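PDB 3OWA: acyl-CoA dehydrogenase from Bacillus anthracis, which binds FAD and probably catalyses the flavin-dependent alpha,beta-dehydrogenation of acyl-CoA thioesters, as other members of the acyl-CoA dehydrogenase family do. Local coordinates for residues 57-60 and 65-68; 112-117 and 231-236; 535-540 and 576-581; 458-463 and 530-535; 475-480 and 549-554. All coordinates share one frame; numbering follows the deposited sequence.

Contact 1 (57-60 and 65-68); sequences EYLE and DRSV
Leu59 and Ser67 mark the closest backbone approach between the short helix 56-59 and the start of helix 64-76, their CA atoms 6.6 Å apart. The chain turns back within four residues, and two consecutive helices pack against each other, side chains from both meeting across the turn. Tyr58 and Arg66 carry the outer part of the contact. The guanidinium of Arg66 lies flat over one face of the Tyr58 ring, the planes 14° apart, and CZ sits 4.1 Å from the ring centroid of Tyr58, a cation-pi stack. The overlap is offset: Arg66 CZ rides above Tyr58 CG, and NE reaches back to 3.4 Å from Tyr58 CB, so the contact favours the root of the ring over its hydroxyl end. Arg66 runs extended from CG to NE (chi2 173°, chi3 -174°), which carries the charged group across to the tyrosine. Its charge has two further partners outside the two segments, NE pairing with Glu63 and NH1 with Glu55; these carboxylates probably hold the plane at a fixed rotation as the ring supports it from one side. Deeper in, a single methyl of Leu59 does the touching. Leu59 CD2 lies 3.6 Å from Arg66 CB and 3.5 Å from Ser67 OG, resting against the base of one side chain and the hydroxyl of the next. Both Leu59 and Ser67 also pack on Phe111 of helix 110-122, and Leu59 meets Cys232 in the loop leading to strand 235-240, so the corner is seated on the junction of the N-terminal helices with the beta domain.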
# COMPACT_ATOMS: atom_id res chain seq x y z
N GLU A 57 -22.73 -10.98 -1.49
CA GLU A 57 -23.17 -9.61 -1.76
C GLU A 57 -24.26 -9.16 -0.77
O GLU A 57 -24.32 -7.98 -0.41
CB GLU A 57 -23.64 -9.52 -3.21
CG GLU A 57 -24.35 -8.25 -3.63
CD GLU A 57 -25.15 -8.43 -4.92
OE1 GLU A 57 -25.43 -7.41 -5.58
OE2 GLU A 57 -25.50 -9.59 -5.28
N TYR A 58 -25.09 -10.09 -0.29
CA TYR A 58 -26.10 -9.76 0.73
C TYR A 58 -25.48 -9.69 2.11
O TYR A 58 -25.87 -8.86 2.92
CB TYR A 58 -27.25 -10.76 0.75
CG TYR A 58 -27.86 -10.95 -0.59
CD1 TYR A 58 -28.83 -10.06 -1.06
CD2 TYR A 58 -27.47 -12.00 -1.40
CE1 TYR A 58 -29.39 -10.24 -2.33
CE2 TYR A 58 -28.01 -12.19 -2.65
CZ TYR A 58 -28.96 -11.31 -3.12
OH TYR A 58 -29.49 -11.52 -4.36
N LEU A 59 -24.50 -10.55 2.37
CA LEU A 59 -23.74 -10.39 3.62
C LEU A 59 -23.12 -9.02 3.71
O LEU A 59 -23.17 -8.40 4.79
CB LEU A 59 -22.65 -11.46 3.75
CG LEU A 59 -23.13 -12.92 3.58
CD1 LEU A 59 -22.02 -13.95 3.83
CD2 LEU A 59 -24.25 -13.13 4.58
N GLU A 60 -22.54 -8.52 2.60
CA GLU A 60 -21.83 -7.21 2.67
C GLU A 60 -22.83 -6.13 2.96
O GLU A 60 -22.45 -5.02 3.39
CB GLU A 60 -21.06 -6.87 1.38
CG GLU A 60 -19.90 -7.86 1.09
CD GLU A 60 -18.60 -7.50 1.83
OE1 GLU A 60 -18.00 -6.44 1.48
OE2 GLU A 60 -18.16 -8.29 2.74
N ASP A 65 -28.85 -12.47 9.18
CA ASP A 65 -29.60 -13.68 9.19
C ASP A 65 -28.94 -14.73 8.28
O ASP A 65 -28.94 -15.93 8.59
CB ASP A 65 -31.04 -13.43 8.76
CG ASP A 65 -31.84 -12.68 9.81
OD1 ASP A 65 -31.24 -12.29 10.87
OD2 ASP A 65 -33.05 -12.47 9.57
N ARG A 66 -28.39 -14.28 7.16
CA ARG A 66 -27.75 -15.22 6.19
C ARG A 66 -26.43 -15.70 6.73
O ARG A 66 -26.11 -16.88 6.61
CB ARG A 66 -27.54 -14.54 4.85
CG ARG A 66 -28.82 -14.17 4.09
CD ARG A 66 -28.41 -13.34 2.88
NE ARG A 66 -29.54 -12.79 2.14
CZ ARG A 66 -30.09 -13.38 1.08
NH1 ARG A 66 -29.61 -14.55 0.67
NH2 ARG A 66 -31.11 -12.80 0.45
N SER A 67 -25.66 -14.82 7.38
CA SER A 67 -24.40 -15.25 8.02
C SER A 67 -24.68 -16.34 9.02
O SER A 67 -23.98 -17.37 9.04
CB SER A 67 -23.77 -14.10 8.84
OG SER A 67 -23.50 -13.01 7.98
N VAL A 68 -25.69 -16.11 9.86
CA VAL A 68 -26.04 -17.10 10.89
C VAL A 68 -26.43 -18.43 10.25
O VAL A 68 -25.97 -19.51 10.67
CB VAL A 68 -27.17 -16.58 11.83
CG1 VAL A 68 -27.54 -17.61 12.85
CG2 VAL A 68 -26.70 -15.29 12.55

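Contact 2 (112-117 and 231-236); sequences AITHGA and KCSSTR
Thr114 has OG1 beside its own backbone N (chi1 -65°), while Ser233 turns OG anti to its N (chi1 179°); these settings bring both hydroxyls to the interface between the N-terminal helical domain and the middle beta domain of the acyl-CoA dehydrogenase fold. Helix 110-122 here meets the loop that leads into strand 235-240, with the CA atoms of Thr114 and Ser233 5.6 Å apart. The hydroxyls themselves stand 4.1 Å apart, OG1 of Thr114 to OG of Ser233, and water joins them in place of a direct bond. One water bonds to Thr114 OG1, to Ser233 OG and to the backbone N of Ser234, whose N-H it accepts. A second water spans Thr114 OG1 and the carbonyl of Cys232, so that a single threonine oxygen serves two waters and, through them, three consecutive residues of the loop. The CG2 branch of Ile113 also touches Ser233 OG at 3.6 Å, and both residues rest on Thr188 of strand 177-188. The ligand is near: Thr235 touches FAD, and the Ile113 side chain lies about 6 Å from it at nearest atoms. In the second bridge, the water donates to Cys232 O at 2.7 Å.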
# COMPACT_ATOMS: atom_id res chain seq x y z
N ALA A 112 -14.74 -14.74 6.48
CA ALA A 112 -13.61 -15.52 7.05
C ALA A 112 -13.32 -14.94 8.43
O ALA A 112 -12.85 -15.64 9.33
CB ALA A 112 -12.33 -15.42 6.22
N ILE A 113 -13.55 -13.65 8.56
CA ILE A 113 -13.34 -12.98 9.83
C ILE A 113 -14.37 -13.41 10.81
O ILE A 113 -14.05 -13.75 11.96
CB ILE A 113 -13.38 -11.42 9.64
CG1 ILE A 113 -12.30 -10.97 8.63
CG2 ILE A 113 -13.27 -10.70 11.01
CD1 ILE A 113 -10.91 -11.51 8.88
N THR A 114 -15.64 -13.48 10.35
CA THR A 114 -16.74 -13.99 11.16
C THR A 114 -16.44 -15.39 11.67
O THR A 114 -16.55 -15.71 12.86
CB THR A 114 -18.03 -14.03 10.28
OG1 THR A 114 -18.39 -12.69 9.93
CG2 THR A 114 -19.22 -14.72 10.99
N HIS A 115 -16.07 -16.27 10.74
CA HIS A 115 -15.79 -17.63 11.11
C HIS A 115 -14.58 -17.71 12.07
O HIS A 115 -14.64 -18.39 13.11
CB HIS A 115 -15.51 -18.42 9.84
CG HIS A 115 -14.98 -19.79 10.09
ND1 HIS A 115 -13.62 -20.07 10.11
CD2 HIS A 115 -15.61 -20.97 10.28
CE1 HIS A 115 -13.45 -21.36 10.34
NE2 HIS A 115 -14.63 -21.93 10.48
N GLY A 116 -13.49 -17.02 11.72
CA GLY A 116 -12.25 -17.02 12.54
C GLY A 116 -12.45 -16.53 13.95
O GLY A 116 -11.83 -17.04 14.88
N ALA A 117 -13.26 -15.46 14.12
CA ALA A 117 -13.56 -14.94 15.46
C ALA A 117 -14.40 -15.98 16.23
O ALA A 117 -14.26 -16.11 17.45
CB ALA A 117 -14.32 -13.63 15.38
N LYS A 231 -16.86 -5.60 5.18
CA LYS A 231 -18.18 -5.06 5.51
C LYS A 231 -19.19 -6.10 5.94
O LYS A 231 -20.08 -5.80 6.69
CB LYS A 231 -18.72 -4.32 4.30
CG LYS A 231 -17.95 -2.98 4.04
CD LYS A 231 -18.53 -2.30 2.80
CE LYS A 231 -17.95 -0.91 2.65
NZ LYS A 231 -18.73 -0.12 1.62
N CYS A 232 -19.05 -7.35 5.51
CA CYS A 232 -19.99 -8.33 5.96
C CYS A 232 -19.66 -8.90 7.35
O CYS A 232 -20.46 -9.65 7.88
CB CYS A 232 -20.05 -9.47 4.95
SG CYS A 232 -18.56 -10.33 4.87
N SER A 233 -18.54 -8.52 7.99
CA SER A 233 -18.33 -8.90 9.38
C SER A 233 -19.08 -7.93 10.32
O SER A 233 -18.90 -6.69 10.27
CB SER A 233 -16.81 -8.84 9.67
OG SER A 233 -16.53 -9.17 11.04
N SER A 234 -19.86 -8.46 11.27
CA SER A 234 -20.56 -7.61 12.22
C SER A 234 -19.56 -6.98 13.20
O SER A 234 -18.67 -7.70 13.68
CB SER A 234 -21.57 -8.45 13.02
OG SER A 234 -21.98 -7.65 14.18
N THR A 235 -19.67 -5.68 13.49
CA THR A 235 -18.70 -5.04 14.33
C THR A 235 -19.42 -3.98 15.16
O THR A 235 -19.96 -3.05 14.59
CB THR A 235 -17.56 -4.34 13.46
OG1 THR A 235 -16.98 -5.32 12.55
CG2 THR A 235 -16.42 -3.85 14.34
N ARG A 236 -19.57 -4.18 16.47
CA ARG A 236 -20.31 -3.25 17.32
C ARG A 236 -19.63 -3.06 18.63
O ARG A 236 -18.75 -3.82 18.99
CB ARG A 236 -21.73 -3.77 17.65
CG ARG A 236 -22.60 -4.18 16.44
CD ARG A 236 -23.97 -4.59 16.93
NE ARG A 236 -24.83 -4.93 15.79
CZ ARG A 236 -26.13 -5.15 15.91
NH1 ARG A 236 -26.74 -5.03 17.10
NH2 ARG A 236 -26.83 -5.47 14.81
O HOH W 1 -18.70 -11.09 11.85
O HOH W 2 -20.66 -12.29 8.42

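Contact 3 (535-540 and 576-581); sequences FCQEAF and LNVIPK
Gln537 turns its carboxamide toward the backbone of Leu576 and meets it with both polar ends, the amide oxygen taking the N-H and the amide nitrogen giving to the carbonyl. Leu576 N donates to Gln537 OE1 at 2.8 Å, nearly straight at 167° and lying in the carbonyl plane on a lone pair. The return bond, Gln537 NE2 to Leu576 O, is also 2.8 Å; the acceptor lies close to the plane of the glutamine amide, yet the donor is tilted 35° from the plane of the leucine carbonyl. With CG anti to the backbone N (chi1 178°) and a bend at chi2, the glutamine delivers the group to the facing backbone, and two bonds to one residue fix its rotation. This two-point side-chain-to-backbone pairing ties helix 526-554 of the C-terminal helical region to the connection just before helix 578-592. Asn577 is the N-cap of that helix, its side chain accepting a weak bond from Ile579 N. Apolar groups flank the amide: Leu576 CB lies 3.4 Å from Gln537 OE1, while Val578 CG1 sits 3.5 Å from NE2 of Gln537. The other methyl, Val578 CG2, faces Glu538, whose OE1 forms a salt bridge with Lys582. Val578 also packs on Glu549 of the second subunit.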
# COMPACT_ATOMS: atom_id res chain seq x y z
N PHE A 535 13.25 -14.63 -4.40
CA PHE A 535 12.86 -14.07 -3.10
C PHE A 535 14.10 -13.85 -2.21
O PHE A 535 14.24 -12.81 -1.56
CB PHE A 535 11.84 -14.96 -2.36
CG PHE A 535 11.54 -14.48 -0.96
CD1 PHE A 535 10.64 -13.45 -0.76
CD2 PHE A 535 12.21 -15.01 0.14
CE1 PHE A 535 10.38 -12.96 0.53
CE2 PHE A 535 11.98 -14.54 1.43
CZ PHE A 535 11.03 -13.53 1.63
N CYS A 536 14.98 -14.85 -2.18
CA CYS A 536 16.19 -14.78 -1.36
C CYS A 536 17.08 -13.60 -1.70
O CYS A 536 17.52 -12.87 -0.81
CB CYS A 536 16.97 -16.08 -1.40
SG CYS A 536 16.25 -17.27 -0.28
N GLN A 537 17.31 -13.39 -2.99
CA GLN A 537 18.12 -12.29 -3.43
C GLN A 537 17.57 -10.96 -2.91
O GLN A 537 18.31 -10.15 -2.32
CB GLN A 537 18.22 -12.26 -4.95
CG GLN A 537 19.01 -11.08 -5.44
CD GLN A 537 19.83 -11.39 -6.68
OE1 GLN A 537 20.69 -12.27 -6.68
NE2 GLN A 537 19.56 -10.65 -7.75
N GLU A 538 16.27 -10.73 -3.12
CA GLU A 538 15.67 -9.47 -2.69
C GLU A 538 15.52 -9.31 -1.17
O GLU A 538 15.75 -8.22 -0.65
CB GLU A 538 14.34 -9.21 -3.41
CG GLU A 538 14.56 -8.68 -4.86
CD GLU A 538 13.43 -9.05 -5.84
OE1 GLU A 538 13.53 -8.74 -7.06
OE2 GLU A 538 12.45 -9.70 -5.41
N ALA A 539 15.13 -10.38 -0.48
CA ALA A 539 15.02 -10.35 0.99
C ALA A 539 16.39 -10.15 1.65
O ALA A 539 16.50 -9.47 2.67
CB ALA A 539 14.39 -11.63 1.50
N PHE A 540 17.42 -10.76 1.08
CA PHE A 540 18.79 -10.60 1.59
C PHE A 540 19.31 -9.17 1.40
O PHE A 540 19.95 -8.62 2.29
CB PHE A 540 19.74 -11.58 0.93
CG PHE A 540 21.08 -11.65 1.60
CD1 PHE A 540 21.24 -12.35 2.80
CD2 PHE A 540 22.18 -10.99 1.05
CE1 PHE A 540 22.49 -12.44 3.43
CE2 PHE A 540 23.45 -11.06 1.68
CZ PHE A 540 23.60 -11.78 2.86
N LEU A 576 22.43 -12.73 -8.77
CA LEU A 576 21.75 -13.34 -9.91
C LEU A 576 21.06 -12.29 -10.74
O LEU A 576 20.78 -11.20 -10.26
CB LEU A 576 20.68 -14.30 -9.43
CG LEU A 576 21.08 -15.40 -8.45
CD1 LEU A 576 19.81 -16.05 -7.90
CD2 LEU A 576 22.00 -16.43 -9.14
N ASN A 577 20.80 -12.65 -12.00
CA ASN A 577 19.93 -11.87 -12.88
C ASN A 577 18.49 -12.37 -12.75
O ASN A 577 18.14 -13.43 -13.26
CB ASN A 577 20.43 -11.99 -14.34
CG ASN A 577 19.56 -11.24 -15.33
OD1 ASN A 577 18.72 -10.41 -14.95
ND2 ASN A 577 19.75 -11.53 -16.61
N VAL A 578 17.66 -11.60 -12.04
CA VAL A 578 16.33 -12.12 -11.68
C VAL A 578 15.29 -11.83 -12.77
O VAL A 578 14.18 -12.42 -12.76
CB VAL A 578 15.84 -11.58 -10.31
CG1 VAL A 578 16.74 -12.08 -9.18
CG2 VAL A 578 15.73 -10.06 -10.32
N ILE A 579 15.65 -10.96 -13.71
CA ILE A 579 14.69 -10.49 -14.70
C ILE A 579 14.17 -11.66 -15.55
O ILE A 579 12.95 -11.86 -15.61
CB ILE A 579 15.17 -9.22 -15.46
CG1 ILE A 579 15.14 -8.00 -14.52
CG2 ILE A 579 14.28 -8.94 -16.66
CD1 ILE A 579 15.82 -6.74 -15.08
N PRO A 580 15.08 -12.48 -16.15
CA PRO A 580 14.58 -13.65 -16.88
C PRO A 580 13.92 -14.72 -15.98
O PRO A 580 13.04 -15.47 -16.44
CB PRO A 580 15.85 -14.24 -17.56
CG PRO A 580 16.85 -13.14 -17.55
CD PRO A 580 16.54 -12.29 -16.33
N LYS A 581 14.36 -14.82 -14.73
CA LYS A 581 13.75 -15.74 -13.79
C LYS A 581 12.30 -15.35 -13.48
O LYS A 581 11.43 -16.23 -13.36
CB LYS A 581 14.59 -15.83 -12.52
CG LYS A 581 15.99 -16.41 -12.77
CD LYS A 581 16.78 -16.64 -11.51
CE LYS A 581 18.09 -17.41 -11.79
NZ LYS A 581 17.83 -18.77 -12.39

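Contact 4 (458-463 and 530-535); sequences ALQKYL and LYTEVF
Gln460, in the first turn of a helix that starts at Ala458 and runs to residue 482, reaches over to Thr532 and Glu533 of helix 526-554. It is also where the backbones come closest, its CA standing 6.6 Å from that of Glu533. A chi1 of -67° sets Gln460 CG 4.0 Å from Thr532 O, where this methylene also meets the CG2 methyl of Thr532; the bend at chi2 (71°) then turns the amide alongside Glu533. Gln460 NE2 lies 3.5 Å from Glu533 CG, a contact of amide against the aliphatic part of the glutamate, with the amide and carboxylate planes 61° apart. Gln460 CD follows, 3.8 Å from the same CG atom of Glu533. No direct hydrogen bond joins the segments. A water serves instead, accepting from Gln460 NE2 at 2.9 Å and donating to Glu533 O at the same length, and so links a side-chain amide on one helix to a backbone carbonyl on the other. The carboxylate of Glu533 looks to Lys581 of helix 578-592, while Thr532 OG1 bonds to Lys528 O and to Thr513. Val510 of helix 490-520 lies against Gln460, and Leu576 touches both Gln460 and Glu533. The arrangement is helix-helix packing mediated by a water, within the all-helical C-terminal part of this acyl-CoA dehydrogenase.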
# COMPACT_ATOMS: atom_id res chain seq x y z
N ALA A 458 22.68 -23.92 -3.43
CA ALA A 458 23.94 -23.62 -2.74
C ALA A 458 24.03 -22.15 -2.31
O ALA A 458 24.33 -21.85 -1.16
CB ALA A 458 25.15 -23.99 -3.62
N LEU A 459 23.77 -21.25 -3.25
CA LEU A 459 23.85 -19.83 -2.97
C LEU A 459 22.80 -19.40 -1.91
O LEU A 459 23.11 -18.63 -1.00
CB LEU A 459 23.72 -19.01 -4.25
CG LEU A 459 23.59 -17.50 -4.04
CD1 LEU A 459 24.84 -16.91 -3.37
CD2 LEU A 459 23.26 -16.78 -5.35
N GLN A 460 21.59 -19.93 -2.01
CA GLN A 460 20.51 -19.50 -1.10
C GLN A 460 20.75 -20.00 0.31
O GLN A 460 20.50 -19.27 1.27
CB GLN A 460 19.13 -19.90 -1.66
CG GLN A 460 18.76 -19.15 -2.96
CD GLN A 460 19.59 -19.57 -4.18
OE1 GLN A 460 19.87 -20.75 -4.36
NE2 GLN A 460 19.98 -18.61 -5.01
N LYS A 461 21.28 -21.22 0.44
CA LYS A 461 21.68 -21.75 1.74
C LYS A 461 22.79 -20.90 2.36
O LYS A 461 22.84 -20.70 3.57
CB LYS A 461 22.15 -23.20 1.61
CG LYS A 461 21.05 -24.21 1.35
CD LYS A 461 21.61 -25.63 1.45
CE LYS A 461 20.96 -26.57 0.42
NZ LYS A 461 21.89 -27.67 -0.04
N TYR A 462 23.68 -20.41 1.51
CA TYR A 462 24.76 -19.55 1.94
C TYR A 462 24.21 -18.21 2.48
O TYR A 462 24.62 -17.74 3.54
CB TYR A 462 25.76 -19.37 0.79
CG TYR A 462 26.89 -18.42 1.10
CD1 TYR A 462 28.03 -18.85 1.78
CD2 TYR A 462 26.79 -17.08 0.74
CE1 TYR A 462 29.06 -17.95 2.08
CE2 TYR A 462 27.79 -16.18 1.04
CZ TYR A 462 28.92 -16.61 1.71
OH TYR A 462 29.90 -15.69 1.97
N LEU A 463 23.28 -17.60 1.76
CA LEU A 463 22.69 -16.34 2.22
C LEU A 463 21.90 -16.50 3.53
O LEU A 463 21.96 -15.63 4.42
CB LEU A 463 21.82 -15.71 1.13
CG LEU A 463 22.53 -15.44 -0.19
CD1 LEU A 463 21.53 -15.02 -1.22
CD2 LEU A 463 23.61 -14.38 -0.02
N LEU A 530 12.98 -21.31 -8.57
CA LEU A 530 12.85 -19.96 -9.08
C LEU A 530 12.32 -18.97 -8.04
O LEU A 530 12.92 -17.92 -7.85
CB LEU A 530 11.99 -19.96 -10.35
CG LEU A 530 12.67 -20.54 -11.62
CD1 LEU A 530 11.67 -20.61 -12.75
CD2 LEU A 530 13.92 -19.77 -12.04
N TYR A 531 11.22 -19.32 -7.37
CA TYR A 531 10.65 -18.46 -6.31
C TYR A 531 11.73 -18.21 -5.29
O TYR A 531 11.92 -17.09 -4.85
CB TYR A 531 9.49 -19.14 -5.58
CG TYR A 531 8.19 -19.34 -6.33
CD1 TYR A 531 7.74 -18.40 -7.26
CD2 TYR A 531 7.38 -20.45 -6.07
CE1 TYR A 531 6.54 -18.56 -7.91
CE2 TYR A 531 6.15 -20.63 -6.73
CZ TYR A 531 5.76 -19.69 -7.67
OH TYR A 531 4.58 -19.83 -8.35
N THR A 532 12.44 -19.28 -4.92
CA THR A 532 13.46 -19.25 -3.88
C THR A 532 14.66 -18.36 -4.21
O THR A 532 15.07 -17.55 -3.37
CB THR A 532 13.92 -20.69 -3.52
OG1 THR A 532 12.77 -21.40 -3.06
CG2 THR A 532 14.95 -20.68 -2.39
N GLU A 533 15.20 -18.50 -5.43
CA GLU A 533 16.32 -17.66 -5.89
C GLU A 533 15.98 -16.17 -5.87
O GLU A 533 16.74 -15.33 -5.37
CB GLU A 533 16.73 -18.06 -7.31
CG GLU A 533 17.50 -19.38 -7.33
CD GLU A 533 17.66 -19.96 -8.71
OE1 GLU A 533 16.89 -19.60 -9.64
OE2 GLU A 533 18.58 -20.80 -8.88
N VAL A 534 14.80 -15.88 -6.41
CA VAL A 534 14.34 -14.52 -6.60
C VAL A 534 13.99 -13.90 -5.23
O VAL A 534 14.42 -12.78 -4.94
CB VAL A 534 13.12 -14.54 -7.58
CG1 VAL A 534 12.19 -13.41 -7.34
CG2 VAL A 534 13.62 -14.59 -9.05
N PHE A 535 13.25 -14.63 -4.40
CA PHE A 535 12.86 -14.07 -3.10
C PHE A 535 14.10 -13.85 -2.21
O PHE A 535 14.24 -12.81 -1.56
CB PHE A 535 11.84 -14.96 -2.36
CG PHE A 535 11.54 -14.48 -0.96
CD1 PHE A 535 10.64 -13.45 -0.76
CD2 PHE A 535 12.21 -15.01 0.14
CE1 PHE A 535 10.38 -12.96 0.53
CE2 PHE A 535 11.98 -14.54 1.43
CZ PHE A 535 11.03 -13.53 1.63
O HOH W 3 19.26 -15.93 -4.12

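Contact 5 (475-480 and 549-554); sequences AGLAAQ and ETLIAV
Thr550 OG1 is the polar atom gripped by more than one group here, bonded to His546 O one turn back in its own helix and to the side-chain amide of Asn495, which also bonds Glu549. The groups of helix 526-554 that touch 475-480 are apolar. Leu477 and Leu551 meet through one methyl each: Leu477 CD1 lies 3.6 Å from Leu551 CD2. Both leucines have CG beside the backbone N (chi1 -75° and -70°) and an extended second torsion, which brings the two branched ends together between the helices, although the CB of Leu551 does not itself point across. Three residues further along, Val554 wedges between neighbours on the other helix. Its CG1 comes to 4.0 Å from Leu477 O, and its CG2 faces Ala478, 4.2 Å from CA and 4.4 Å from CB. The small alanine lets the backbones draw near at this level, with the CA atoms of Ala478 and Val554 6.3 Å apart, whereas the two short helix axes stay 10.1 Å apart at their closest. They run nearly in the same direction, crossing at 23°. The segments meet through apolar packing, with no hydrogen bond between them. Ile552 and Ala553 pack instead on Pro575 and Ile579 of the second subunit. Helices 490-520 and 557-571 pack against the two segments: Ile492 of the first lies on Ala478, Thr550 and Val554, and Met563 of the second on both Leu477 and Leu551.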
# COMPACT_ATOMS: atom_id res chain seq x y z
N ALA A 475 21.89 -7.44 16.42
CA ALA A 475 21.13 -7.52 17.67
C ALA A 475 22.09 -7.49 18.88
O ALA A 475 21.86 -6.81 19.87
CB ALA A 475 20.25 -8.76 17.69
N GLY A 476 23.20 -8.22 18.78
CA GLY A 476 24.19 -8.24 19.86
C GLY A 476 24.76 -6.85 20.10
O GLY A 476 24.84 -6.38 21.24
N LEU A 477 25.11 -6.17 19.01
CA LEU A 477 25.73 -4.86 19.10
C LEU A 477 24.82 -3.81 19.69
O LEU A 477 25.28 -2.97 20.46
CB LEU A 477 26.23 -4.42 17.73
CG LEU A 477 27.49 -5.15 17.28
CD1 LEU A 477 27.84 -4.81 15.85
CD2 LEU A 477 28.66 -4.81 18.21
N ALA A 478 23.54 -3.87 19.31
CA ALA A 478 22.52 -2.95 19.80
C ALA A 478 22.25 -3.16 21.30
O ALA A 478 22.08 -2.19 22.05
CB ALA A 478 21.25 -3.13 19.02
N ALA A 479 22.17 -4.43 21.71
CA ALA A 479 21.93 -4.76 23.12
C ALA A 479 23.12 -4.34 23.98
O ALA A 479 22.94 -3.66 24.99
CB ALA A 479 21.62 -6.24 23.28
N GLN A 480 24.32 -4.70 23.55
CA GLN A 480 25.53 -4.27 24.27
C GLN A 480 25.67 -2.74 24.34
O GLN A 480 26.25 -2.21 25.29
CB GLN A 480 26.80 -4.93 23.70
CG GLN A 480 27.48 -4.20 22.56
CD GLN A 480 29.01 -4.31 22.61
OE1 GLN A 480 29.57 -4.98 23.48
NE2 GLN A 480 29.69 -3.66 21.67
N GLU A 549 21.70 0.40 8.40
CA GLU A 549 21.02 1.47 9.14
C GLU A 549 21.20 1.30 10.65
O GLU A 549 21.44 2.28 11.37
CB GLU A 549 19.51 1.55 8.81
CG GLU A 549 18.83 2.75 9.52
CD GLU A 549 17.34 2.91 9.20
OE1 GLU A 549 16.52 2.07 9.64
OE2 GLU A 549 16.97 3.89 8.53
N THR A 550 21.10 0.07 11.12
CA THR A 550 21.30 -0.20 12.55
C THR A 550 22.75 0.01 12.99
O THR A 550 22.98 0.56 14.06
CB THR A 550 20.83 -1.58 12.92
OG1 THR A 550 19.47 -1.74 12.51
CG2 THR A 550 20.92 -1.77 14.43
N LEU A 551 23.73 -0.42 12.19
CA LEU A 551 25.16 -0.22 12.54
C LEU A 551 25.52 1.26 12.62
O LEU A 551 26.20 1.70 13.55
CB LEU A 551 26.10 -0.97 11.56
CG LEU A 551 26.11 -2.50 11.65
CD1 LEU A 551 26.96 -3.16 10.53
CD2 LEU A 551 26.61 -2.94 13.01
N ILE A 552 25.04 2.04 11.66
CA ILE A 552 25.25 3.47 11.63
C ILE A 552 24.60 4.20 12.82
O ILE A 552 25.08 5.25 13.24
CB ILE A 552 24.74 4.08 10.31
CG1 ILE A 552 25.55 3.52 9.12
CG2 ILE A 552 24.81 5.59 10.33
CD1 ILE A 552 24.87 3.79 7.76
N ALA A 553 23.49 3.67 13.32
CA ALA A 553 22.80 4.30 14.44
C ALA A 553 23.46 3.91 15.76
O ALA A 553 23.23 4.54 16.80
CB ALA A 553 21.34 3.89 14.45
N VAL A 554 24.26 2.86 15.73
CA VAL A 554 24.76 2.25 16.96
C VAL A 554 26.24 2.52 17.22
O VAL A 554 26.67 2.50 18.36
CB VAL A 554 24.40 0.76 16.99
CG1 VAL A 554 25.37 -0.05 17.79
CG2 VAL A 554 22.97 0.59 17.52

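From the N terminus, contact 1 closes a tight turn between two N-terminal helices before contact 2 opens; contact 2 then spans a loop of over a hundred residues to join the N-terminal helices to the beta domain. The two touch, Glu60 OE2 lying 3.1 Å from Cys232 N, a probable hydrogen bond. The remaining three belong to the C-terminal helices. Contacts 4 and 5 both pair helix 458-482 with helix 526-554, and their segments cross along the chain. Contact 3 follows contact 4 in series, shares Phe535 with it, and crosses contact 5, bringing in helix 578-592. Contacts 3 and 5 both touch the second subunit.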